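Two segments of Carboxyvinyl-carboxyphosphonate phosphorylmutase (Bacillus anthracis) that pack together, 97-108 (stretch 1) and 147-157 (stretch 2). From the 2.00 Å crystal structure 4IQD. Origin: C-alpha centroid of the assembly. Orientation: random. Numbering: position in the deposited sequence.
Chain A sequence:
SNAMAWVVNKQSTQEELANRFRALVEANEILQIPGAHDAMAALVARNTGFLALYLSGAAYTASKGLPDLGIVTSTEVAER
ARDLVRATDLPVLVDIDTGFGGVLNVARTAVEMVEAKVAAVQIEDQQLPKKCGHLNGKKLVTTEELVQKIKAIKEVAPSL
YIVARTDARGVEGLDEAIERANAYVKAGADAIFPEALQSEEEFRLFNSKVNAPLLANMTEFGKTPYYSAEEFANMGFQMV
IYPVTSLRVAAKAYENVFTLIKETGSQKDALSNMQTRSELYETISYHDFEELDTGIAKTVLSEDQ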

ATOM      1  N   ASP A  97      11.377  11.152 -10.754  1.00 25.39           N
ATOM      2  CA  ASP A  97      10.967  12.381 -11.436  1.00 25.52           C
ATOM      3  C   ASP A  97      12.168  13.161 -11.969  1.00 24.34           C
ATOM      4  O   ASP A  97      12.883  12.685 -12.847  1.00 27.84           O
ATOM      5  CB  ASP A  97      10.122  13.270 -10.515  1.00 32.94           C
ATOM      6  CG  ASP A  97       8.808  12.623 -10.120  1.00 40.80           C
ATOM      7  OD1 ASP A  97       8.306  11.776 -10.886  1.00 42.81           O
ATOM      8  OD2 ASP A  97       8.274  12.968  -9.043  1.00 45.35           O
ATOM      9  N   THR A  98      12.396  14.350 -11.422  1.00 20.88           N
ATOM     10  CA  THR A  98      13.511  15.184 -11.854  1.00 20.84           C
ATOM     11  C   THR A  98      14.603  15.302 -10.789  1.00 23.59           C
ATOM     12  O   THR A  98      15.520  16.111 -10.919  1.00 23.66           O
ATOM     13  CB  THR A  98      13.034  16.592 -12.247  1.00 25.81           C
ATOM     14  OG1 THR A  98      12.638  17.308 -11.073  1.00 28.18           O
ATOM     15  CG2 THR A  98      11.855  16.505 -13.202  1.00 24.62           C
ATOM     16  N   GLY A  99      14.501  14.493  -9.738  1.00 21.75           N
ATOM     17  CA  GLY A  99      15.500  14.491  -8.684  1.00 22.44           C
ATOM     18  C   GLY A  99      15.081  15.290  -7.468  1.00 23.80           C
ATOM     19  O   GLY A  99      15.869  15.485  -6.544  1.00 24.69           O
ATOM     20  N   PHE A 100      13.834  15.753  -7.481  1.00 27.11           N
ATOM     21  CA  PHE A 100      13.236  16.465  -6.355  1.00 24.21           C
ATOM     22  C   PHE A 100      14.003  17.724  -5.982  1.00 23.86           C
ATOM     23  O   PHE A 100      14.288  17.966  -4.812  1.00 24.57           O
ATOM     24  CB  PHE A 100      13.095  15.542  -5.143  1.00 25.22           C
ATOM     25  CG  PHE A 100      12.488  14.211  -5.471  1.00 25.26           C
ATOM     26  CD1 PHE A 100      11.116  14.075  -5.597  1.00 28.36           C
ATOM     27  CD2 PHE A 100      13.289  13.099  -5.662  1.00 24.89           C
ATOM     28  CE1 PHE A 100      10.552  12.854  -5.907  1.00 27.38           C
ATOM     29  CE2 PHE A 100      12.733  11.875  -5.971  1.00 25.08           C
ATOM     30  CZ  PHE A 100      11.361  11.752  -6.094  1.00 27.48           C
ATOM     31  N   GLY A 101      14.327  18.527  -6.987  1.00 25.67           N
ATOM     32  CA  GLY A 101      15.021  19.777  -6.758  1.00 26.75           C
ATOM     33  C   GLY A 101      16.201  19.957  -7.687  1.00 30.57           C
ATOM     34  O   GLY A 101      16.180  19.506  -8.832  1.00 32.56           O
ATOM     35  N   GLY A 102      17.239  20.617  -7.187  1.00 28.56           N
ATOM     36  CA  GLY A 102      18.401  20.934  -7.990  1.00 29.56           C
ATOM     37  C   GLY A 102      19.474  19.868  -7.963  1.00 30.28           C
ATOM     38  O   GLY A 102      19.241  18.742  -7.522  1.00 32.24           O
ATOM     39  N   VAL A 103      20.657  20.240  -8.444  1.00 31.46           N
ATOM     40  CA  VAL A 103      21.799  19.340  -8.508  1.00 29.17           C
ATOM     41  C   VAL A 103      22.091  18.743  -7.144  1.00 24.85           C
ATOM     42  O   VAL A 103      22.396  17.560  -7.030  1.00 28.29           O
ATOM     43  CB  VAL A 103      23.049  20.065  -9.063  1.00 30.22           C
ATOM     44  CG1 VAL A 103      24.301  19.707  -8.277  1.00 32.81           C
ATOM     45  CG2 VAL A 103      23.232  19.748 -10.539  1.00 30.94           C
ATOM     46  N   LEU A 104      21.964  19.561  -6.107  1.00 25.22           N
ATOM     47  CA  LEU A 104      22.233  19.105  -4.753  1.00 24.24           C
ATOM     48  C   LEU A 104      21.146  18.163  -4.258  1.00 21.17           C
ATOM     49  O   LEU A 104      21.439  17.161  -3.615  1.00 23.67           O
ATOM     50  CB  LEU A 104      22.391  20.296  -3.815  1.00 27.90           C
ATOM     51  CG  LEU A 104      23.525  21.226  -4.238  1.00 32.72           C
ATOM     52  CD1 LEU A 104      23.600  22.420  -3.317  1.00 35.71           C
ATOM     53  CD2 LEU A 104      24.853  20.478  -4.275  1.00 22.79           C
ATOM     54  N   ASN A 105      19.894  18.483  -4.562  1.00 20.88           N
ATOM     55  CA  ASN A 105      18.785  17.600  -4.237  1.00 20.51           C
ATOM     56  C   ASN A 105      18.900  16.270  -4.964  1.00 24.98           C
ATOM     57  O   ASN A 105      18.653  15.213  -4.388  1.00 26.07           O
ATOM     58  CB  ASN A 105      17.456  18.261  -4.585  1.00 22.47           C
ATOM     59  CG  ASN A 105      17.193  19.499  -3.761  1.00 25.41           C
ATOM     60  OD1 ASN A 105      17.155  20.608  -4.285  1.00 26.14           O
ATOM     61  ND2 ASN A 105      17.012  19.315  -2.460  1.00 24.20           N
ATOM     62  N   VAL A 106      19.279  16.337  -6.235  1.00 25.99           N
ATOM     63  CA  VAL A 106      19.494  15.142  -7.040  1.00 23.68           C
ATOM     64  C   VAL A 106      20.596  14.304  -6.418  1.00 23.24           C
ATOM     65  O   VAL A 106      20.525  13.075  -6.395  1.00 25.22           O
ATOM     66  CB  VAL A 106      19.882  15.511  -8.481  1.00 29.36           C
ATOM     67  CG1 VAL A 106      20.408  14.301  -9.226  1.00 32.69           C
ATOM     68  CG2 VAL A 106      18.697  16.107  -9.206  1.00 27.04           C
ATOM     69  N   ALA A 107      21.607  14.984  -5.891  1.00 25.18           N
ATOM     70  CA  ALA A 107      22.726  14.321  -5.236  1.00 27.29           C
ATOM     71  C   ALA A 107      22.289  13.553  -3.991  1.00 26.03           C
ATOM     72  O   ALA A 107      22.761  12.446  -3.746  1.00 25.49           O
ATOM     73  CB  ALA A 107      23.807  15.332  -4.884  1.00 30.02           C
ATOM     74  N   ARG A 108      21.394  14.146  -3.206  1.00 24.56           N
ATOM     75  CA  ARG A 108      20.910  13.509  -1.982  1.00 26.87           C
ATOM     76  C   ARG A 108      19.934  12.378  -2.292  1.00 24.52           C
ATOM     77  O   ARG A 108      19.939  11.339  -1.631  1.00 23.14           O
ATOM     78  CB  ARG A 108      20.258  14.534  -1.047  1.00 27.29           C
ATOM     79  CG  ARG A 108      19.246  13.934  -0.082  1.00 30.57           C
ATOM     80  CD  ARG A 108      19.472  14.392   1.349  1.00 36.52           C
ATOM     81  NE  ARG A 108      18.605  13.681   2.287  1.00 41.38           N
ATOM     82  CZ  ARG A 108      17.640  14.252   3.001  1.00 43.99           C
ATOM     83  NH1 ARG A 108      16.904  13.518   3.826  1.00 48.18           N
ATOM     84  NH2 ARG A 108      17.413  15.555   2.899  1.00 41.99           N
TER
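Stretch 2, residues 147-157: VQKIKAIKEVA

Stretch 2 is helical from Val147 to Val156, the continuation of a helix that begins earlier in the chain. Ala157 is the first residue to leave helical phi/psi. The helix of stretch 2 lies on the helix of stretch 1, which starts at Val103 after the N-cap residue Gly102. The two helices run in broadly the same direction. Their axes cross at -37° and approach to 8.7 Å. The register pairs Val103 with Lys149 (CA to CA 5.4 Å) and Ala107 with Ala152 (CA to CA 5.8 Å).

Lys149 covers the most surface. Its CA-to-CB bond points sideways, but the side chain is nearly extended, with chi1 m and chi2 to chi4 all t, and its end comes nearer to stretch 1. The ammonium group reaches the loop before the helix and donates two hydrogen bonds to backbone carbonyls. Lys149 NZ lies 2.4 Å from Thr98 O, which is very short, and 2.8 Å from Gly101 O. The lysine thus ties the loop of stretch 1 to the helix of stretch 2.

Val106 is the main apolar contact of stretch 1. It is buried, and its CA-to-CB bond points toward stretch 2. Val106 CG2 rests on the aliphatic part of the lysine, 3.6 Å from Lys149 CD. Val106 CG1 lies 3.6 Å from Ile153 CG1 and 4.4 Å from Ala152 CB. The CA-to-CB bond of Ile153 points sideways, but with chi1 m and chi2 t the end of its side chain comes nearer to stretch 1.

Val103 flanks this patch. Val103 CG2 is 4.1 Å from Gln148 O, and Val103 CG1 is 4.4 Å from Ala152 CB. The CA-to-CB bond of Ala152 points toward stretch 1, and its small side chain lies 4.0 Å from the backbone, measured from Ala152 CB to Val103 O. One turn further along each helix, Ala107 CB meets Val156 CG2 at 4.0 Å. The contact buries 428 Å², both sides summed.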

ATOM      1  N   VAL A 147      21.724  17.123 -18.101  1.00 25.77           N
ATOM      2  CA  VAL A 147      23.097  16.655 -18.226  1.00 25.87           C
ATOM      3  C   VAL A 147      23.849  16.818 -16.915  1.00 27.76           C
ATOM      4  O   VAL A 147      24.509  15.893 -16.446  1.00 32.62           O
ATOM      5  CB  VAL A 147      23.839  17.402 -19.356  1.00 26.17           C
ATOM      6  CG1 VAL A 147      25.347  17.392 -19.130  1.00 25.35           C
ATOM      7  CG2 VAL A 147      23.488  16.794 -20.708  1.00 26.72           C
ATOM      8  N   GLN A 148      23.729  17.995 -16.315  1.00 24.31           N
ATOM      9  CA  GLN A 148      24.375  18.264 -15.041  1.00 25.32           C
ATOM     10  C   GLN A 148      23.833  17.366 -13.933  1.00 27.32           C
ATOM     11  O   GLN A 148      24.589  16.865 -13.104  1.00 28.81           O
ATOM     12  CB  GLN A 148      24.202  19.729 -14.668  1.00 29.07           C
ATOM     13  CG  GLN A 148      24.916  20.668 -15.610  1.00 31.74           C
ATOM     14  CD  GLN A 148      24.608  22.113 -15.313  1.00 37.46           C
ATOM     15  OE1 GLN A 148      23.511  22.445 -14.868  1.00 39.06           O
ATOM     16  NE2 GLN A 148      25.579  22.984 -15.550  1.00 41.70           N
ATOM     17  N   LYS A 149      22.521  17.160 -13.929  1.00 26.86           N
ATOM     18  CA  LYS A 149      21.892  16.291 -12.944  1.00 18.25           C
ATOM     19  C   LYS A 149      22.401  14.856 -13.048  1.00 20.69           C
ATOM     20  O   LYS A 149      22.634  14.198 -12.037  1.00 21.24           O
ATOM     21  CB  LYS A 149      20.372  16.319 -13.084  1.00 20.28           C
ATOM     22  CG  LYS A 149      19.733  17.589 -12.563  1.00 25.30           C
ATOM     23  CD  LYS A 149      18.225  17.453 -12.476  1.00 27.59           C
ATOM     24  CE  LYS A 149      17.623  18.580 -11.657  1.00 30.14           C
ATOM     25  NZ  LYS A 149      16.161  18.406 -11.440  1.00 32.94           N
ATOM     26  N   ILE A 150      22.567  14.375 -14.276  1.00 17.78           N
ATOM     27  CA  ILE A 150      23.079  13.032 -14.505  1.00 17.63           C
ATOM     28  C   ILE A 150      24.516  12.932 -14.008  1.00 22.40           C
ATOM     29  O   ILE A 150      24.894  11.958 -13.358  1.00 23.02           O
ATOM     30  CB  ILE A 150      22.995  12.654 -15.994  1.00 18.71           C
ATOM     31  CG1 ILE A 150      21.530  12.582 -16.432  1.00 20.22           C
ATOM     32  CG2 ILE A 150      23.690  11.335 -16.257  1.00 18.57           C
ATOM     33  CD1 ILE A 150      21.332  12.337 -17.909  1.00 16.97           C
ATOM     34  N   LYS A 151      25.304  13.961 -14.302  1.00 25.34           N
ATOM     35  CA  LYS A 151      26.685  14.039 -13.840  1.00 25.10           C
ATOM     36  C   LYS A 151      26.753  14.051 -12.323  1.00 24.19           C
ATOM     37  O   LYS A 151      27.674  13.486 -11.733  1.00 25.16           O
ATOM     38  CB  LYS A 151      27.365  15.293 -14.395  1.00 30.44           C
ATOM     39  CG  LYS A 151      27.615  15.257 -15.892  1.00 31.35           C
ATOM     40  CD  LYS A 151      27.850  16.649 -16.460  1.00 33.02           C
ATOM     41  CE  LYS A 151      29.119  17.285 -15.923  1.00 34.06           C
ATOM     42  NZ  LYS A 151      29.381  18.597 -16.589  1.00 35.63           N
ATOM     43  N   ALA A 152      25.776  14.702 -11.698  1.00 23.99           N
ATOM     44  CA  ALA A 152      25.675  14.721 -10.243  1.00 24.24           C
ATOM     45  C   ALA A 152      25.485  13.310  -9.695  1.00 25.00           C
ATOM     46  O   ALA A 152      26.097  12.931  -8.695  1.00 23.74           O
ATOM     47  CB  ALA A 152      24.536  15.617  -9.806  1.00 23.70           C
ATOM     48  N   ILE A 153      24.638  12.532 -10.356  1.00 23.82           N
ATOM     49  CA  ILE A 153      24.411  11.153  -9.951  1.00 24.25           C
ATOM     50  C   ILE A 153      25.666  10.303 -10.129  1.00 25.84           C
ATOM     51  O   ILE A 153      26.096   9.641  -9.187  1.00 28.66           O
ATOM     52  CB  ILE A 153      23.242  10.526 -10.719  1.00 17.99           C
ATOM     53  CG1 ILE A 153      21.960  11.312 -10.453  1.00 19.97           C
ATOM     54  CG2 ILE A 153      23.058   9.081 -10.311  1.00 17.96           C
ATOM     55  CD1 ILE A 153      20.752  10.769 -11.171  1.00 21.16           C
ATOM     56  N   LYS A 154      26.254  10.337 -11.323  1.00 25.48           N
ATOM     57  CA  LYS A 154      27.480   9.590 -11.603  1.00 24.02           C
ATOM     58  C   LYS A 154      28.582   9.930 -10.612  1.00 23.84           C
ATOM     59  O   LYS A 154      29.430   9.100 -10.297  1.00 25.26           O
ATOM     60  CB  LYS A 154      27.996   9.876 -13.017  1.00 26.43           C
ATOM     61  CG  LYS A 154      27.142   9.330 -14.148  1.00 27.30           C
ATOM     62  CD  LYS A 154      26.843   7.848 -13.977  1.00 27.01           C
ATOM     63  CE  LYS A 154      28.097   6.990 -13.943  1.00 28.28           C
ATOM     64  NZ  LYS A 154      27.762   5.578 -13.586  1.00 25.65           N
ATOM     65  N   GLU A 155      28.566  11.166 -10.131  1.00 24.20           N
ATOM     66  CA  GLU A 155      29.571  11.626  -9.191  1.00 28.96           C
ATOM     67  C   GLU A 155      29.384  11.030  -7.799  1.00 30.95           C
ATOM     68  O   GLU A 155      30.314  10.468  -7.225  1.00 29.64           O
ATOM     69  CB  GLU A 155      29.559  13.149  -9.104  1.00 32.91           C
ATOM     70  CG  GLU A 155      30.564  13.692  -8.114  1.00 39.30           C
ATOM     71  CD  GLU A 155      31.956  13.149  -8.358  1.00 44.63           C
ATOM     72  OE1 GLU A 155      32.387  13.132  -9.529  1.00 43.88           O
ATOM     73  OE2 GLU A 155      32.615  12.733  -7.379  1.00 46.96           O
ATOM     74  N   VAL A 156      28.176  11.155  -7.262  1.00 31.30           N
ATOM     75  CA  VAL A 156      27.921  10.761  -5.882  1.00 30.33           C
ATOM     76  C   VAL A 156      27.593   9.276  -5.759  1.00 26.14           C
ATOM     77  O   VAL A 156      27.916   8.643  -4.755  1.00 25.01           O
ATOM     78  CB  VAL A 156      26.789  11.604  -5.258  1.00 32.77           C
ATOM     79  CG1 VAL A 156      26.606  11.250  -3.799  1.00 36.22           C
ATOM     80  CG2 VAL A 156      27.102  13.079  -5.391  1.00 35.77           C
ATOM     81  N   ALA A 157      26.966   8.718  -6.789  1.00 22.18           N
ATOM     82  CA  ALA A 157      26.515   7.331  -6.744  1.00 19.67           C
ATOM     83  C   ALA A 157      26.856   6.563  -8.015  1.00 24.55           C
ATOM     84  O   ALA A 157      25.974   6.293  -8.830  1.00 27.90           O
ATOM     85  CB  ALA A 157      25.017   7.285  -6.493  1.00 19.18           C
TER